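Local coordinates for CRISPR-associated protein, Cse2 family (Meiothermus ruber, PDB 3WA8), which probably binds guide RNA and stabilises R-loops as the small Cse2 (CasB) subunit of a type I-E CRISPR Cascade complex, at residues 111-116 against 185-190. Sequence-based numbering, arbitrary orientation.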
loop_
_atom_site.group_PDB
_atom_site.type_symbol
_atom_site.label_atom_id
_atom_site.label_comp_id
_atom_site.label_asym_id
_atom_site.label_seq_id
_atom_site.Cartn_x
_atom_site.Cartn_y
_atom_site.Cartn_z
ATOM N N HIS A 111 8.417 3.684 -5.105
ATOM C CA HIS A 111 9.296 2.791 -5.855
ATOM C C HIS A 111 8.489 1.790 -6.704
ATOM O O HIS A 111 8.837 1.550 -7.872
ATOM C CB HIS A 111 10.326 2.108 -4.963
ATOM C CG HIS A 111 11.109 1.036 -5.657
ATOM N ND1 HIS A 111 12.248 1.295 -6.385
ATOM C CD2 HIS A 111 10.920 -0.304 -5.721
ATOM C CE1 HIS A 111 12.731 0.164 -6.864
ATOM N NE2 HIS A 111 11.935 -0.821 -6.483
ATOM N N ALA A 112 7.413 1.229 -6.140
ATOM C CA ALA A 112 6.620 0.241 -6.881
ATOM C C ALA A 112 6.062 0.907 -8.144
ATOM O O ALA A 112 6.141 0.333 -9.244
ATOM C CB ALA A 112 5.518 -0.355 -6.029
ATOM N N ILE A 113 5.572 2.143 -7.987
ATOM C CA ILE A 113 4.935 2.847 -9.083
ATOM C C ILE A 113 5.942 3.171 -10.193
ATOM O O ILE A 113 5.621 3.062 -11.398
ATOM C CB ILE A 113 4.164 4.087 -8.595
ATOM C CG1 ILE A 113 2.905 3.654 -7.857
ATOM C CG2 ILE A 113 3.729 4.994 -9.766
ATOM C CD1 ILE A 113 2.436 4.654 -6.843
ATOM N N ALA A 114 7.159 3.541 -9.801
ATOM C CA ALA A 114 8.178 3.840 -10.788
ATOM C C ALA A 114 8.473 2.597 -11.601
ATOM O O ALA A 114 8.650 2.669 -12.819
ATOM C CB ALA A 114 9.420 4.331 -10.133
ATOM N N GLN A 115 8.509 1.450 -10.930
ATOM C CA GLN A 115 8.799 0.188 -11.597
ATOM C C GLN A 115 7.735 -0.082 -12.655
ATOM O O GLN A 115 8.045 -0.552 -13.760
ATOM C CB GLN A 115 8.867 -0.954 -10.581
ATOM C CG GLN A 115 10.186 -1.052 -9.876
ATOM C CD GLN A 115 10.200 -2.105 -8.803
ATOM O OE1 GLN A 115 9.321 -2.153 -7.955
ATOM N NE2 GLN A 115 11.225 -2.933 -8.811
ATOM N N LEU A 116 6.485 0.230 -12.305
ATOM C CA LEU A 116 5.365 0.081 -13.207
ATOM C C LEU A 116 5.529 1.055 -14.378
ATOM O O LEU A 116 5.428 0.665 -15.557
ATOM C CB LEU A 116 4.082 0.335 -12.448
ATOM C CG LEU A 116 2.860 0.614 -13.287
ATOM C CD1 LEU A 116 2.414 -0.654 -14.000
ATOM C CD2 LEU A 116 1.785 1.156 -12.413
ATOM N N ARG A 185 10.062 11.276 -4.188
ATOM C CA ARG A 185 11.506 11.186 -4.295
ATOM C C ARG A 185 11.865 9.790 -4.678
ATOM O O ARG A 185 12.783 9.600 -5.447
ATOM C CB ARG A 185 12.210 11.587 -3.002
ATOM C CG ARG A 185 11.890 12.986 -2.572
ATOM C CD ARG A 185 12.694 13.402 -1.398
ATOM N NE ARG A 185 12.196 14.693 -0.993
ATOM C CZ ARG A 185 12.894 15.600 -0.337
ATOM N NH1 ARG A 185 14.147 15.353 0.023
ATOM N NH2 ARG A 185 12.328 16.766 -0.054
ATOM N N ALA A 186 11.123 8.817 -4.172
ATOM C CA ALA A 186 11.399 7.434 -4.501
ATOM C C ALA A 186 11.166 7.253 -5.975
ATOM O O ALA A 186 12.013 6.710 -6.664
ATOM C CB ALA A 186 10.528 6.504 -3.708
ATOM N N PHE A 187 10.033 7.733 -6.468
ATOM C CA PHE A 187 9.709 7.602 -7.876
ATOM C C PHE A 187 10.822 8.167 -8.758
ATOM O O PHE A 187 11.374 7.464 -9.609
ATOM C CB PHE A 187 8.407 8.324 -8.176
ATOM C CG PHE A 187 7.965 8.222 -9.613
ATOM C CD1 PHE A 187 7.093 7.205 -10.016
ATOM C CD2 PHE A 187 8.394 9.147 -10.553
ATOM C CE1 PHE A 187 6.674 7.084 -11.341
ATOM C CE2 PHE A 187 7.970 9.035 -11.894
ATOM C CZ PHE A 187 7.114 7.997 -12.288
ATOM N N TYR A 188 11.172 9.429 -8.571
ATOM C CA TYR A 188 12.122 10.013 -9.503
ATOM C C TYR A 188 13.529 9.494 -9.313
ATOM O O TYR A 188 14.312 9.462 -10.244
ATOM C CB TYR A 188 12.018 11.534 -9.515
ATOM C CG TYR A 188 10.726 11.966 -10.188
ATOM C CD1 TYR A 188 10.585 11.865 -11.570
ATOM C CD2 TYR A 188 9.629 12.426 -9.442
ATOM C CE1 TYR A 188 9.412 12.230 -12.203
ATOM C CE2 TYR A 188 8.432 12.800 -10.074
ATOM C CZ TYR A 188 8.337 12.692 -11.461
ATOM O OH TYR A 188 7.184 13.034 -12.136
ATOM N N ARG A 189 13.819 9.019 -8.111
ATOM C CA ARG A 189 15.088 8.377 -7.820
ATOM C C ARG A 189 15.259 7.042 -8.565
ATOM O O ARG A 189 16.337 6.761 -9.095
ATOM C CB ARG A 189 15.216 8.153 -6.329
ATOM C CG ARG A 189 16.627 8.064 -5.877
ATOM C CD ARG A 189 16.713 8.045 -4.379
ATOM N NE ARG A 189 17.881 8.796 -3.951
ATOM C CZ ARG A 189 18.647 8.481 -2.914
ATOM N NH1 ARG A 189 18.370 7.404 -2.173
ATOM N NH2 ARG A 189 19.702 9.252 -2.632
ATOM N N THR A 190 14.197 6.239 -8.611
ATOM C CA THR A 190 14.174 4.992 -9.360
ATOM C C THR A 190 14.311 5.197 -10.864
ATOM O O THR A 190 15.113 4.542 -11.505
ATOM C CB THR A 190 12.869 4.248 -9.105
ATOM O OG1 THR A 190 12.755 3.933 -7.714
ATOM C CG2 THR A 190 12.812 2.972 -9.896
#
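The hydroxyl of T190 lies between two polar atoms, the imidazole ND1 of H111 across the helix interface and the carbonyl oxygen of A186 one turn back in its own helix. T190 OG1 and H111 ND1 are 3.0 Å apart, a hydrogen bond bent to 148° in which either partner could be the donor. T190 OG1 also stands 3.1 Å from A186 O of its own helix. With CG anti to the backbone N (chi1 171°), the H111 ring turns its edge to the hydroxyl, OG1 near the ring plane. An alanine in place of H111 would probably leave the T190 hydroxyl without its partner on the other helix and open a gap beside its methyl, CG2.

Around this polar link the packing is apolar and rests on a small residue. A114 faces the second helix directly, and its CB meets T190 CB at 3.6 Å, with the T190 methyl alongside. On the F187 side, the phenyl ring meets the backbone of A114 obliquely, F187 CE1 coming to 3.6 Å from A114 CA. The branch methyl I113 CG2 touches the same rim atom, F187 CE1, at 3.9 Å, the two side chains crossing at about a right angle. F187 is also stacked with F130 of helix 124-135, which ties the contact to a third helix.

The arrangement illustrates how an alanine permits close helix packing: the axes of 111-116 and 185-190 approach to 7.8 Å and cross at -39°. Chemically, the contact joins helices 109-119 and 178-197 mainly through apolar packing, while a single histidine-threonine bond between two partly exposed side chains adds directional pairing.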